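Local atomic coordinates of trehalose-6-phosphate phosphatase (Candida albicans, PDB entry 5DXI), a protein that belongs to the haloacid dehalogenase (HAD) superfamily as a trehalose-phosphatase and holds a magnesium ion and beryllium trifluoride in its phosphatase domain. Residues N50-L53 / D54-S58. Sequence-based numbering, arbitrary orientation.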
loop_
_atom_site.group_PDB
_atom_site.type_symbol
_atom_site.label_atom_id
_atom_site.label_comp_id
_atom_site.label_asym_id
_atom_site.label_seq_id
_atom_site.Cartn_x
_atom_site.Cartn_y
_atom_site.Cartn_z
ATOM N N ASN A 50 -16.342 4.236 -4.689
ATOM C CA ASN A 50 -17.218 3.077 -4.630
ATOM C C ASN A 50 -17.720 2.687 -5.999
ATOM O O ASN A 50 -17.808 1.507 -6.307
ATOM C CB ASN A 50 -18.390 3.330 -3.683
ATOM C CG ASN A 50 -17.956 3.316 -2.237
ATOM O OD1 ASN A 50 -16.935 2.707 -1.904
ATOM N ND2 ASN A 50 -18.712 3.991 -1.371
ATOM N N ARG A 51 -18.026 3.670 -6.839
ATOM C CA ARG A 51 -18.531 3.352 -8.178
ATOM C C ARG A 51 -17.424 2.734 -9.028
ATOM O O ARG A 51 -17.634 1.752 -9.758
ATOM C CB ARG A 51 -19.091 4.606 -8.858
ATOM C CG ARG A 51 -19.819 4.336 -10.180
ATOM C CD ARG A 51 -20.635 5.563 -10.625
ATOM N NE ARG A 51 -20.208 6.799 -9.953
ATOM C CZ ARG A 51 -19.572 7.804 -10.558
ATOM N NH1 ARG A 51 -19.292 7.730 -11.855
ATOM N NH2 ARG A 51 -19.220 8.884 -9.865
ATOM N N ILE A 52 -16.232 3.302 -8.905
ATOM C CA ILE A 52 -15.076 2.765 -9.600
ATOM C C ILE A 52 -14.843 1.309 -9.215
ATOM O O ILE A 52 -14.731 0.437 -10.081
ATOM C CB ILE A 52 -13.820 3.601 -9.280
ATOM C CG1 ILE A 52 -13.926 4.968 -9.960
ATOM C CG2 ILE A 52 -12.555 2.865 -9.724
ATOM C CD1 ILE A 52 -12.879 5.989 -9.499
ATOM N N LEU A 53 -14.843 1.036 -7.915
ATOM C CA LEU A 53 -14.575 -0.312 -7.436
ATOM C C LEU A 53 -15.654 -1.282 -7.896
ATOM O O LEU A 53 -15.349 -2.412 -8.284
ATOM C CB LEU A 53 -14.438 -0.326 -5.909
ATOM C CG LEU A 53 -13.249 0.448 -5.327
ATOM C CD1 LEU A 53 -13.262 0.409 -3.800
ATOM C CD2 LEU A 53 -11.897 -0.068 -5.878
ATOM N N ASP A 54 -16.915 -0.857 -7.845
ATOM C CA ASP A 54 -18.004 -1.721 -8.309
ATOM C C ASP A 54 -17.841 -2.080 -9.785
ATOM O O ASP A 54 -17.859 -3.255 -10.154
ATOM C CB ASP A 54 -19.368 -1.062 -8.075
ATOM C CG ASP A 54 -20.529 -2.002 -8.369
ATOM O OD1 ASP A 54 -20.391 -3.222 -8.109
ATOM O OD2 ASP A 54 -21.576 -1.523 -8.855
ATOM N N VAL A 55 -17.643 -1.071 -10.625
ATOM C CA VAL A 55 -17.509 -1.316 -12.059
ATOM C C VAL A 55 -16.274 -2.151 -12.363
ATOM O O VAL A 55 -16.328 -3.110 -13.144
ATOM C CB VAL A 55 -17.424 -0.008 -12.862
ATOM C CG1 VAL A 55 -17.195 -0.315 -14.339
ATOM C CG2 VAL A 55 -18.683 0.814 -12.674
ATOM N N LEU A 56 -15.156 -1.796 -11.743
ATOM C CA LEU A 56 -13.927 -2.537 -11.993
ATOM C C LEU A 56 -14.025 -3.978 -11.495
ATOM O O LEU A 56 -13.640 -4.910 -12.205
ATOM C CB LEU A 56 -12.738 -1.822 -11.351
ATOM C CG LEU A 56 -12.330 -0.508 -12.024
ATOM C CD1 LEU A 56 -11.055 0.019 -11.394
ATOM C CD2 LEU A 56 -12.168 -0.664 -13.525
ATOM N N SER A 57 -14.576 -4.177 -10.296
ATOM C CA SER A 57 -14.650 -5.524 -9.736
ATOM C C SER A 57 -15.673 -6.393 -10.472
ATOM O O SER A 57 -15.620 -7.623 -10.386
ATOM C CB SER A 57 -15.000 -5.492 -8.243
ATOM O OG SER A 57 -16.298 -4.964 -8.017
ATOM N N SER A 58 -16.579 -5.764 -11.215
ATOM C CA SER A 58 -17.636 -6.511 -11.904
ATOM C C SER A 58 -17.118 -7.252 -13.121
ATOM O O SER A 58 -17.687 -8.267 -13.537
ATOM C CB SER A 58 -18.758 -5.568 -12.318
ATOM O OG SER A 58 -19.405 -5.042 -11.171
#
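Ser57 grips the carbonyl of Leu53, one turn back, with both its backbone and its side chain. Its N-H bonds to Leu53 O, N to O 2.8 Å, and its OG donates a second hydrogen bond to Leu53 O, 2.7 Å away, from the opposite face of the carbonyl plane. A chi1 of 65° tucks OG back over the helix, flanked by its own N and C, from where it can reach the preceding turn. Ser58 turns its hydroxyl the other way, anti to its own carbonyl carbon (chi1 -66°), yet OG still donates to Asp54 O, 2.6 Å away and above the carbonyl plane, beside a weak backbone bond from Ser58 N. On the buried face Ile52 and Leu56 run alongside each other in the same direction, with Ile52 CG2 against Leu56 CD1 at 3.6 Å. Leu291 and Leu294 of helix 287-298 cover Ile52, while Leu56 packs on Ala298 and on Ile64 of strand 62-67. Backbone bonds from Asp54, Val55 and Leu56 to the carbonyls four residues earlier complete the turns. Serine hydroxyls folded onto i-4 carbonyls are familiar in alpha-helices, here on helix 47-58, the helical part of the beta-alpha-beta crossover between strands 23-27 and 62-67 in the Rossmann-like HAD core.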